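Local atomic coordinates of endoglucanase (Bacillus akibai, PDB entry 1UWW), a protein that hydrolyses internal beta-1,4-glucosidic linkages in cellulose and related glucans, this chain being its family 28 carbohydrate-binding module, specific for non-crystalline cellulose. Residues T40-E45 against N51-E56; E45-S50 against N140-Y145; F91-D96 against M105-V110; L18-E23 against L74-S79. One frame throughout, in Å; residues are numbered along the deposited sequence.

Contact 1. Residues T40-E45 against N51-E56; sequences TALTIE and NALSWE. With CA (calcium ion), chain C.
T43 faces S54 and E45 faces A52 as antiparallel hydrogen-bonded pairs, with I44 and L53 forming the non-hydrogen-bonded pair between them; the axes of the two short strand segments approach to 4.6 Å. The bond from T43 N to S54 O lies in the carbonyl plane, at 3.0 Å, whereas A52 N reaches E45 O at 2.8 Å with the donor tilted out of that plane. Side chains divide between two faces. On one, L53 CD1 rests 4.1 Å from I44 CD1 and as far from L42 CD2, which also lies 3.7 Å from W55 CE3; the leucine and tryptophan side chains run side by side in the same direction. On the other, E45 CG, anti to the carbonyl carbon (chi1 -52°), lies beside S54 CB, and a bend at chi2 (-69°) turns the carboxylate back toward T43. That bend lets E45 OE2 take the proton of T43 OG1 through its anti lone pair at 2.7 Å, so carboxylate and threonine are tied along one strand. S54 OG turns to V181 O and R180 of the neighbouring strand 180-189. Beyond the last strand pair a water takes over, donating to A41 O and accepting from E56 N. At the opposite end N51 O binds a calcium ion, which V21, E23, S50 and D184 also bind. The arrangement is a beta hairpin at the margin of an antiparallel sheet, its turn end fastened to a metal site.

Contact 2. Residues E45-S50 against N140-Y145; sequences EEANGS and NGLYHY. With CA (calcium ion), chain C.
A47 and N48 meet L142 and H144 where the hairpin turn leans over a more distant strand of its own sheet. Just ahead of them, E45 lies against R180 and F182, still following the strand. E46 reaches its carboxylate forward to the turn: OE2 accepts the backbone N-H of G49 at 2.9 Å, met on the anti side and somewhat out of the carboxylate plane, which ties the side chain to the turn. A47 opens the type I' turn that ends at S50, closed by A47 N to S50 O at 2.8 Å and the longer reciprocal bond from S50 N to A47 O. The methyl CB of A47 touches L142 CD2 at 4.2 Å. L142 CD2 also lies 3.8 Å from the backbone N of N48. With CG anti to the backbone N (chi1 -168°), N48 brings its amide obliquely to the H144 ring, N48 ND2 coming 3.7 Å from H144 ND1, the planes 60° apart and no hydrogen bond formed. Each polar end has another partner: ND2 of N48 is held by Y94 OH, and NE2 of H144 by D92, a calcium ligand. G49 passes through the turn with positive phi, and S50 OG then binds a different calcium ion at 2.4 Å. Strands 50-58, 180-189 and 88-97 lie in the sheet between 43-47 and 142-150; Y94 stacks on H144 and touches A47 and L142, and F182 packs on A47 and L142, so two intervening strands supply the floor beneath the contact.

Contact 3. Residues F91-D96 against M105-V110; sequences FDFYLD and MNINLV. With CA (calcium ion), chain E; CA (calcium ion), chain D.
F93 and F91 reach the opposite strand by different first torsions: in F93 the ring carbon CG stands anti to the backbone N (chi1 -172°), while in F91 it sits between the backbone N and the carbonyl carbon (57°). I107 meets both with separate branches. Its CG2 approaches the edge of the F91 ring, near the ring plane, at 4.1 Å from CZ, and its CD1 lies 4.0 Å from F93 CD2, obliquely placed. M105, present as selenomethionine, runs extended before bending at its last torsion, which brings SE to 3.7 Å from F93 CE2; this is a Met-aromatic contact, with the selenium oblique to the ring. The two strand axes approach no closer than 12.2 Å at 154°, a spacing bridged wholly by side chains, as between the facing sheets of a beta sandwich. F170 meets the F93 ring and touches I107, and V147 lies against both phenylalanines, adding to the apolar layer around them. The alternate residues of 91-96 point the other way. D92 OD1 binds a calcium ion at 2.3 Å and D96 OD1 another at 2.4 Å, the first metal shared with E146 and the second with P97 O. From the outer side of 105-110, N106 OD1 accepts a hydrogen bond from T127 of the second subunit.

Contact 4. Residues L18-E23 against L74-S79; sequences LPSVFE and LDFWKS. With CA (calcium ion), chain C.
F76 is the hub of this contact, its ring reached by L18 near the tip and by S20 at a neighbouring carbon. L18 CB lies 3.9 Å from F76 CZ, and S20 OG stands 4.0 Å from F76 CE1; both approaches are oblique to the ring. Extension of F76 from the strand, CG anti to the backbone N (chi1 -180°), is what carries the ring across to the loop. A second shell sets the positions. S20 OG is hydrogen-bonded to V17 O and to W30 NE1, and the backbone of S20 is bonded to V186, so the loop is held against strand 180-189. L18 packs on F188, and a cis peptide links it to P19, while M166 and A16 touch F76. Further along the loop, V21 O and E23 OE2 bind the same calcium ion, each at 2.4 Å, with S50, N51 and D184 as the other protein ligands. On the opposite side of strand 74-77, W77 NE1 donates to D75 OD2 at 2.8 Å, the acceptor lying in the indole plane while the donor sits above the carboxylate plane; D75 OD1 is taken by N165. No hydrogen bond joins 18-23 to 74-79. The contact is therefore one of shape and dispersion, and it includes a buried serine hydroxyl whose hydrogen bonds to V17 and W30 are consistent with its lying beside an aromatic ring.

In the fold
Contact 3 is the deepest of the four, wholly apolar and spanning the two sheets, and contact 4, also buried, fits a metal-bearing loop against the F76 ring. Contacts 1 and 2 are only partly buried and share E45 and strand 43-47: the first is built on backbone bonds between adjacent strands, the second on a few van der Waals touches across a sheet, without hydrogen bonds. One calcium ion joins contacts 1, 2 and 4, which supply N51, S50, and V21 with E23; N51 ND2 probably also bonds to E23 OE1. Contacts 2 and 3 meet along neighbouring strands 142-150 and 88-97, where the backbones of Y145 and F93 pair.

Contact 1. Residues T40-E45 against N51-E56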
# COMPACT_ATOMS: atom_id res chain seq x y z
N THR A 40 13.68 -18.32 -5.87
CA THR A 40 13.35 -19.60 -6.52
C THR A 40 13.40 -19.50 -8.06
O THR A 40 13.39 -18.41 -8.63
CB THR A 40 11.91 -20.14 -6.04
OG1 THR A 40 10.86 -19.21 -6.38
CG2 THR A 40 11.79 -20.29 -4.53
N ALA A 41 13.43 -20.63 -8.75
CA ALA A 41 13.49 -20.65 -10.21
C ALA A 41 12.37 -19.82 -10.86
O ALA A 41 11.18 -20.02 -10.59
CB ALA A 41 13.41 -22.08 -10.71
N LEU A 42 12.78 -18.91 -11.73
CA LEU A 42 11.89 -18.11 -12.57
C LEU A 42 11.88 -18.76 -13.95
O LEU A 42 12.92 -18.79 -14.63
CB LEU A 42 12.41 -16.68 -12.72
CG LEU A 42 12.17 -15.71 -11.59
CD1 LEU A 42 13.07 -14.48 -11.71
CD2 LEU A 42 10.72 -15.29 -11.56
N THR A 43 10.75 -19.29 -14.34
CA THR A 43 10.60 -19.98 -15.62
C THR A 43 9.42 -19.45 -16.40
O THR A 43 8.59 -18.69 -15.89
CB THR A 43 10.46 -21.50 -15.43
OG1 THR A 43 9.29 -21.78 -14.67
CG2 THR A 43 11.66 -22.08 -14.65
N ILE A 44 9.33 -19.82 -17.66
CA ILE A 44 8.22 -19.44 -18.48
C ILE A 44 7.23 -20.61 -18.54
O ILE A 44 7.59 -21.72 -18.94
CB ILE A 44 8.70 -19.04 -19.90
CG1 ILE A 44 9.74 -17.90 -19.88
CG2 ILE A 44 7.48 -18.65 -20.76
CD1 ILE A 44 9.39 -16.73 -19.00
N GLU A 45 5.99 -20.37 -18.13
CA GLU A 45 4.97 -21.41 -18.01
C GLU A 45 3.64 -20.92 -18.62
O GLU A 45 3.34 -19.73 -18.62
CB GLU A 45 4.77 -21.83 -16.55
CG GLU A 45 6.05 -22.21 -15.80
CD GLU A 45 6.68 -23.50 -16.28
OE1 GLU A 45 6.00 -24.28 -17.01
OE2 GLU A 45 7.87 -23.69 -15.92
N ASN A 51 2.00 -17.76 -22.61
CA ASN A 51 3.16 -17.99 -21.78
C ASN A 51 3.41 -16.81 -20.85
O ASN A 51 3.23 -15.66 -21.23
CB ASN A 51 4.38 -18.26 -22.65
CG ASN A 51 4.32 -19.61 -23.31
OD1 ASN A 51 4.11 -20.64 -22.64
ND2 ASN A 51 4.49 -19.62 -24.62
N ALA A 52 3.85 -17.12 -19.63
CA ALA A 52 3.94 -16.15 -18.56
C ALA A 52 5.21 -16.40 -17.73
O ALA A 52 5.69 -17.52 -17.63
CB ALA A 52 2.73 -16.27 -17.70
N LEU A 53 5.74 -15.36 -17.11
CA LEU A 53 6.84 -15.46 -16.15
C LEU A 53 6.26 -16.09 -14.87
O LEU A 53 5.23 -15.65 -14.37
CB LEU A 53 7.35 -14.06 -15.83
CG LEU A 53 8.55 -13.97 -14.89
CD1 LEU A 53 9.79 -14.56 -15.52
CD2 LEU A 53 8.78 -12.53 -14.47
N SER A 54 6.93 -17.10 -14.30
CA SER A 54 6.37 -17.90 -13.21
C SER A 54 7.38 -18.31 -12.17
O SER A 54 8.56 -18.51 -12.47
CB SER A 54 5.65 -19.11 -13.83
OG SER A 54 4.91 -19.86 -12.90
N TRP A 55 6.92 -18.40 -10.92
CA TRP A 55 7.71 -18.98 -9.84
C TRP A 55 6.73 -19.59 -8.85
O TRP A 55 5.55 -19.29 -8.86
CB TRP A 55 8.65 -17.94 -9.21
CG TRP A 55 7.97 -16.83 -8.48
CD1 TRP A 55 7.78 -16.74 -7.13
CD2 TRP A 55 7.40 -15.62 -9.04
NE1 TRP A 55 7.12 -15.57 -6.83
CE2 TRP A 55 6.89 -14.86 -7.98
CE3 TRP A 55 7.27 -15.11 -10.34
CZ2 TRP A 55 6.27 -13.62 -8.16
CZ3 TRP A 55 6.64 -13.88 -10.52
CH2 TRP A 55 6.16 -13.16 -9.44
N GLU A 56 7.23 -20.42 -7.94
CA GLU A 56 6.43 -20.94 -6.86
C GLU A 56 7.12 -20.73 -5.52
O GLU A 56 8.34 -20.67 -5.43
CB GLU A 56 5.99 -22.38 -7.08
CG GLU A 56 7.01 -23.44 -7.28
CD GLU A 56 6.34 -24.83 -7.39
OE1 GLU A 56 5.13 -24.95 -7.74
OE2 GLU A 56 7.03 -25.80 -7.11
CA CA C . 2.35 -14.18 -22.73
O HOH W 1 10.09 -21.06 -8.36
O HOH W 2 1.34 -12.46 -23.98

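Contact 2. Residues E45-S50 against N140-Y145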
# COMPACT_ATOMS: atom_id res chain seq x y z
N GLU A 45 5.99 -20.37 -18.13
CA GLU A 45 4.97 -21.41 -18.01
C GLU A 45 3.64 -20.92 -18.62
O GLU A 45 3.34 -19.73 -18.62
CB GLU A 45 4.77 -21.83 -16.55
CG GLU A 45 6.05 -22.21 -15.80
CD GLU A 45 6.68 -23.50 -16.28
OE1 GLU A 45 6.00 -24.28 -17.01
OE2 GLU A 45 7.87 -23.69 -15.92
N GLU A 46 2.80 -21.84 -19.08
CA GLU A 46 1.51 -21.51 -19.65
C GLU A 46 0.50 -21.11 -18.58
O GLU A 46 0.37 -21.77 -17.55
CB GLU A 46 0.99 -22.70 -20.47
CG GLU A 46 -0.31 -22.41 -21.22
CD GLU A 46 -1.58 -22.76 -20.44
OE1 GLU A 46 -1.51 -23.62 -19.52
OE2 GLU A 46 -2.66 -22.20 -20.73
N ALA A 47 -0.19 -20.00 -18.81
CA ALA A 47 -1.31 -19.58 -17.98
C ALA A 47 -2.35 -18.93 -18.88
O ALA A 47 -2.05 -17.96 -19.59
CB ALA A 47 -0.87 -18.59 -16.91
N ASN A 48 -3.56 -19.45 -18.85
CA ASN A 48 -4.69 -18.80 -19.53
C ASN A 48 -4.46 -18.68 -21.04
O ASN A 48 -4.91 -17.71 -21.65
CB ASN A 48 -4.95 -17.43 -18.86
CG ASN A 48 -6.27 -16.78 -19.28
OD1 ASN A 48 -7.26 -17.45 -19.58
ND2 ASN A 48 -6.31 -15.45 -19.19
N GLY A 49 -3.77 -19.65 -21.61
CA GLY A 49 -3.52 -19.72 -23.04
C GLY A 49 -2.44 -18.80 -23.56
O GLY A 49 -2.39 -18.45 -24.76
N SER A 50 -1.52 -18.44 -22.67
CA SER A 50 -0.37 -17.66 -23.08
C SER A 50 0.79 -18.01 -22.17
O SER A 50 0.59 -18.48 -21.06
CB SER A 50 -0.69 -16.17 -23.01
OG SER A 50 0.37 -15.37 -23.54
N ASN A 140 -10.65 -23.57 -13.47
CA ASN A 140 -9.97 -24.77 -13.01
C ASN A 140 -8.78 -24.51 -12.07
O ASN A 140 -7.70 -25.08 -12.25
CB ASN A 140 -9.54 -25.64 -14.20
CG ASN A 140 -10.73 -26.26 -14.95
OD1 ASN A 140 -10.56 -26.77 -16.06
ND2 ASN A 140 -11.91 -26.22 -14.35
N GLY A 141 -9.01 -23.66 -11.08
CA GLY A 141 -8.03 -23.40 -10.04
C GLY A 141 -6.99 -22.35 -10.36
O GLY A 141 -6.11 -22.11 -9.52
N LEU A 142 -7.07 -21.73 -11.53
CA LEU A 142 -6.19 -20.62 -11.87
C LEU A 142 -6.97 -19.33 -11.75
O LEU A 142 -7.96 -19.11 -12.46
CB LEU A 142 -5.69 -20.75 -13.30
CG LEU A 142 -4.63 -19.73 -13.68
CD1 LEU A 142 -3.31 -20.04 -13.00
CD2 LEU A 142 -4.48 -19.76 -15.18
N TYR A 143 -6.55 -18.48 -10.83
CA TYR A 143 -7.23 -17.21 -10.55
C TYR A 143 -6.54 -16.08 -11.31
O TYR A 143 -5.33 -15.99 -11.26
CB TYR A 143 -7.17 -16.92 -9.04
CG TYR A 143 -7.90 -17.95 -8.20
CD1 TYR A 143 -7.26 -19.09 -7.77
CD2 TYR A 143 -9.24 -17.79 -7.87
CE1 TYR A 143 -7.94 -20.05 -7.00
CE2 TYR A 143 -9.90 -18.73 -7.11
CZ TYR A 143 -9.24 -19.84 -6.70
OH TYR A 143 -9.88 -20.81 -5.96
N HIS A 144 -7.30 -15.22 -11.97
CA HIS A 144 -6.79 -14.16 -12.84
C HIS A 144 -7.16 -12.80 -12.30
O HIS A 144 -8.32 -12.49 -12.14
CB HIS A 144 -7.37 -14.35 -14.25
CG HIS A 144 -6.90 -13.34 -15.25
ND1 HIS A 144 -7.49 -13.27 -16.49
CD2 HIS A 144 -5.88 -12.45 -15.26
CE1 HIS A 144 -6.90 -12.31 -17.20
NE2 HIS A 144 -5.91 -11.81 -16.49
N TYR A 145 -6.13 -12.00 -12.03
CA TYR A 145 -6.28 -10.61 -11.61
C TYR A 145 -5.69 -9.69 -12.67
O TYR A 145 -4.62 -9.93 -13.20
CB TYR A 145 -5.56 -10.37 -10.28
CG TYR A 145 -6.13 -11.18 -9.18
CD1 TYR A 145 -5.68 -12.49 -8.96
CD2 TYR A 145 -7.19 -10.72 -8.41
CE1 TYR A 145 -6.23 -13.29 -7.99
CE2 TYR A 145 -7.76 -11.55 -7.42
CZ TYR A 145 -7.27 -12.80 -7.24
OH TYR A 145 -7.83 -13.58 -6.25
CA CA C . 2.35 -14.18 -22.73
O HOH W 2 1.34 -12.46 -23.98

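Contact 3. Residues F91-D96 against M105-V110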
# COMPACT_ATOMS: atom_id res chain seq x y z
N PHE A 91 -0.52 -5.49 -15.64
CA PHE A 91 -0.13 -6.84 -15.98
C PHE A 91 -1.24 -7.81 -15.58
O PHE A 91 -2.05 -7.52 -14.71
CB PHE A 91 1.24 -7.26 -15.38
CG PHE A 91 1.37 -7.17 -13.88
CD1 PHE A 91 1.73 -5.96 -13.27
CD2 PHE A 91 1.26 -8.30 -13.09
CE1 PHE A 91 1.93 -5.90 -11.88
CE2 PHE A 91 1.46 -8.24 -11.73
CZ PHE A 91 1.77 -7.02 -11.14
N ASP A 92 -1.24 -8.95 -16.26
CA ASP A 92 -2.06 -10.09 -15.82
C ASP A 92 -1.30 -10.86 -14.75
O ASP A 92 -0.13 -11.18 -14.92
CB ASP A 92 -2.37 -11.02 -17.00
CG ASP A 92 -3.20 -10.34 -18.03
OD1 ASP A 92 -4.31 -9.86 -17.73
OD2 ASP A 92 -2.76 -10.19 -19.20
N PHE A 93 -1.96 -11.10 -13.64
CA PHE A 93 -1.36 -11.83 -12.52
C PHE A 93 -2.24 -13.01 -12.23
O PHE A 93 -3.44 -12.86 -12.08
CB PHE A 93 -1.28 -10.95 -11.29
CG PHE A 93 -0.50 -11.56 -10.15
CD1 PHE A 93 0.77 -12.09 -10.32
CD2 PHE A 93 -1.07 -11.62 -8.89
CE1 PHE A 93 1.46 -12.68 -9.22
CE2 PHE A 93 -0.37 -12.18 -7.80
CZ PHE A 93 0.87 -12.71 -7.97
N TYR A 94 -1.66 -14.19 -12.17
CA TYR A 94 -2.43 -15.39 -11.91
C TYR A 94 -1.85 -16.12 -10.72
O TYR A 94 -0.63 -16.13 -10.51
CB TYR A 94 -2.41 -16.35 -13.09
CG TYR A 94 -2.77 -15.76 -14.44
CD1 TYR A 94 -1.82 -15.15 -15.23
CD2 TYR A 94 -4.05 -15.85 -14.92
CE1 TYR A 94 -2.15 -14.62 -16.46
CE2 TYR A 94 -4.40 -15.33 -16.16
CZ TYR A 94 -3.43 -14.74 -16.91
OH TYR A 94 -3.73 -14.23 -18.16
N LEU A 95 -2.73 -16.72 -9.95
CA LEU A 95 -2.33 -17.58 -8.85
C LEU A 95 -2.96 -18.95 -9.03
O LEU A 95 -4.15 -19.07 -9.29
CB LEU A 95 -2.74 -16.99 -7.51
CG LEU A 95 -2.27 -15.56 -7.27
CD1 LEU A 95 -3.37 -14.60 -7.63
CD2 LEU A 95 -1.82 -15.34 -5.85
N ASP A 96 -2.15 -19.98 -8.83
CA ASP A 96 -2.64 -21.33 -8.67
C ASP A 96 -2.18 -21.82 -7.30
O ASP A 96 -1.08 -22.38 -7.16
CB ASP A 96 -2.13 -22.25 -9.76
CG ASP A 96 -2.80 -23.63 -9.72
OD1 ASP A 96 -3.48 -23.96 -8.71
OD2 ASP A 96 -2.71 -24.44 -10.69
N MSE A 105 -2.42 -10.30 -0.08
CA MSE A 105 -1.13 -10.01 -0.69
C MSE A 105 -1.20 -8.56 -1.20
O MSE A 105 -2.17 -8.25 -1.91
CB MSE A 105 -0.90 -10.94 -1.86
CG MSE A 105 0.39 -10.70 -2.64
SE MSE A 105 0.59 -11.84 -4.20
CE MSE A 105 1.15 -13.08 -3.32
N ASN A 106 -0.20 -7.74 -0.89
CA ASN A 106 -0.10 -6.36 -1.33
C ASN A 106 0.96 -6.26 -2.41
O ASN A 106 2.14 -6.57 -2.14
CB ASN A 106 0.29 -5.43 -0.17
CG ASN A 106 -0.87 -5.07 0.75
OD1 ASN A 106 -0.64 -4.54 1.87
ND2 ASN A 106 -2.07 -5.32 0.31
N ILE A 107 0.57 -5.79 -3.58
CA ILE A 107 1.48 -5.59 -4.70
C ILE A 107 1.84 -4.10 -4.79
O ILE A 107 0.94 -3.24 -4.89
CB ILE A 107 0.84 -6.09 -6.02
CG1 ILE A 107 0.52 -7.58 -5.88
CG2 ILE A 107 1.79 -5.84 -7.17
CD1 ILE A 107 -0.15 -8.16 -7.08
N ASN A 108 3.13 -3.78 -4.74
CA ASN A 108 3.62 -2.42 -4.89
C ASN A 108 4.58 -2.29 -6.03
O ASN A 108 5.22 -3.23 -6.46
CB ASN A 108 4.30 -1.96 -3.59
CG ASN A 108 3.30 -1.64 -2.47
OD1 ASN A 108 3.19 -2.41 -1.53
ND2 ASN A 108 2.51 -0.56 -2.64
N LEU A 109 4.62 -1.09 -6.58
CA LEU A 109 5.42 -0.78 -7.76
C LEU A 109 6.37 0.36 -7.42
O LEU A 109 5.93 1.42 -6.95
CB LEU A 109 4.49 -0.38 -8.88
CG LEU A 109 5.10 0.09 -10.20
CD1 LEU A 109 5.83 -1.02 -10.90
CD2 LEU A 109 3.99 0.64 -11.14
N VAL A 110 7.65 0.16 -7.69
CA VAL A 110 8.72 1.09 -7.35
C VAL A 110 9.58 1.30 -8.58
O VAL A 110 9.80 0.38 -9.38
CB VAL A 110 9.59 0.55 -6.19
CG1 VAL A 110 10.80 1.46 -5.91
CG2 VAL A 110 8.74 0.36 -4.96
CA CA E . -5.13 -8.28 -19.15
CA CA D . -4.45 -25.41 -7.06
O HOH W 3 -6.12 -25.62 -5.18
O HOH W 4 -6.11 -23.71 -7.37
O HOH W 5 -5.30 -26.71 -8.86
O HOH W 6 -6.40 -9.63 -19.52
O HOH W 7 -6.78 -7.33 -20.83

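Contact 4. Residues L18-E23 against L74-S79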
# COMPACT_ATOMS: atom_id res chain seq x y z
N LEU A 18 9.66 -4.29 -23.25
CA LEU A 18 8.43 -3.83 -22.64
C LEU A 18 7.54 -3.29 -23.77
O LEU A 18 8.06 -2.45 -24.56
CB LEU A 18 8.82 -2.80 -21.58
CG LEU A 18 7.75 -2.42 -20.58
CD1 LEU A 18 7.50 -3.51 -19.58
CD2 LEU A 18 8.11 -1.11 -19.94
N PRO A 19 6.27 -3.71 -23.95
CA PRO A 19 5.56 -4.73 -23.13
C PRO A 19 6.21 -6.11 -23.10
O PRO A 19 6.73 -6.63 -24.10
CB PRO A 19 4.18 -4.81 -23.79
CG PRO A 19 4.01 -3.42 -24.41
CD PRO A 19 5.36 -3.09 -24.93
N SER A 20 6.15 -6.74 -21.93
CA SER A 20 6.74 -8.06 -21.71
C SER A 20 5.65 -9.13 -21.85
O SER A 20 4.72 -9.19 -21.06
CB SER A 20 7.40 -8.13 -20.31
OG SER A 20 8.25 -7.02 -20.04
N VAL A 21 5.76 -9.94 -22.90
CA VAL A 21 4.79 -10.97 -23.23
C VAL A 21 5.32 -12.42 -23.07
O VAL A 21 4.54 -13.35 -23.10
CB VAL A 21 4.20 -10.75 -24.65
CG1 VAL A 21 3.50 -9.40 -24.70
CG2 VAL A 21 5.28 -10.84 -25.73
N PHE A 22 6.61 -12.60 -22.93
CA PHE A 22 7.21 -13.91 -22.58
C PHE A 22 6.92 -14.98 -23.61
O PHE A 22 6.74 -16.13 -23.25
CB PHE A 22 6.80 -14.35 -21.16
CG PHE A 22 7.01 -13.25 -20.13
CD1 PHE A 22 8.30 -12.93 -19.71
CD2 PHE A 22 5.94 -12.53 -19.62
CE1 PHE A 22 8.50 -11.91 -18.79
CE2 PHE A 22 6.14 -11.50 -18.72
CZ PHE A 22 7.43 -11.20 -18.30
N GLU A 23 6.93 -14.61 -24.89
CA GLU A 23 6.64 -15.55 -25.97
C GLU A 23 7.87 -16.02 -26.75
O GLU A 23 7.70 -16.76 -27.73
CB GLU A 23 5.61 -14.96 -26.92
CG GLU A 23 4.26 -14.65 -26.26
CD GLU A 23 3.63 -15.84 -25.54
OE1 GLU A 23 3.78 -17.02 -25.98
OE2 GLU A 23 2.93 -15.60 -24.53
N LEU A 74 10.39 -8.70 -7.99
CA LEU A 74 10.86 -8.72 -9.37
C LEU A 74 11.52 -7.40 -9.71
O LEU A 74 11.19 -6.37 -9.14
CB LEU A 74 9.71 -8.91 -10.34
CG LEU A 74 8.99 -10.24 -10.31
CD1 LEU A 74 7.83 -10.22 -11.29
CD2 LEU A 74 9.93 -11.35 -10.72
N ASP A 75 12.44 -7.42 -10.65
CA ASP A 75 13.22 -6.26 -11.05
C ASP A 75 13.39 -6.29 -12.56
O ASP A 75 13.66 -7.33 -13.15
CB ASP A 75 14.56 -6.30 -10.29
CG ASP A 75 15.29 -5.00 -10.23
OD1 ASP A 75 14.76 -3.95 -10.65
OD2 ASP A 75 16.46 -4.99 -9.76
N PHE A 76 13.28 -5.13 -13.19
CA PHE A 76 13.35 -4.96 -14.64
C PHE A 76 14.16 -3.71 -14.95
O PHE A 76 13.70 -2.61 -14.71
CB PHE A 76 11.93 -4.85 -15.21
CG PHE A 76 11.86 -4.67 -16.68
CD1 PHE A 76 11.96 -5.76 -17.55
CD2 PHE A 76 11.67 -3.42 -17.22
CE1 PHE A 76 11.83 -5.57 -18.92
CE2 PHE A 76 11.58 -3.24 -18.58
CZ PHE A 76 11.66 -4.32 -19.43
N TRP A 77 15.37 -3.88 -15.46
CA TRP A 77 16.25 -2.78 -15.83
C TRP A 77 16.16 -2.51 -17.32
O TRP A 77 16.35 -3.42 -18.14
CB TRP A 77 17.70 -3.07 -15.45
CG TRP A 77 17.95 -3.05 -13.96
CD1 TRP A 77 17.38 -3.83 -13.00
CD2 TRP A 77 18.85 -2.18 -13.24
NE1 TRP A 77 17.84 -3.50 -11.75
CE2 TRP A 77 18.75 -2.49 -11.87
CE3 TRP A 77 19.74 -1.16 -13.63
CZ2 TRP A 77 19.49 -1.83 -10.90
CZ3 TRP A 77 20.48 -0.51 -12.65
CH2 TRP A 77 20.35 -0.85 -11.31
N LYS A 78 15.92 -1.27 -17.70
CA LYS A 78 15.93 -0.88 -19.10
C LYS A 78 16.27 0.58 -19.24
O LYS A 78 15.77 1.42 -18.49
CB LYS A 78 14.55 -1.14 -19.71
CG LYS A 78 14.52 -1.09 -21.22
CD LYS A 78 13.12 -1.26 -21.82
CE LYS A 78 12.91 -0.41 -23.09
NZ LYS A 78 12.40 0.94 -22.73
N SER A 79 17.15 0.89 -20.19
CA SER A 79 17.36 2.26 -20.63
C SER A 79 16.08 2.83 -21.26
O SER A 79 15.22 2.10 -21.78
CB SER A 79 18.54 2.36 -21.62
OG SER A 79 18.35 1.53 -22.74
CA CA C . 2.35 -14.18 -22.73
O HOH W 2 1.34 -12.46 -23.98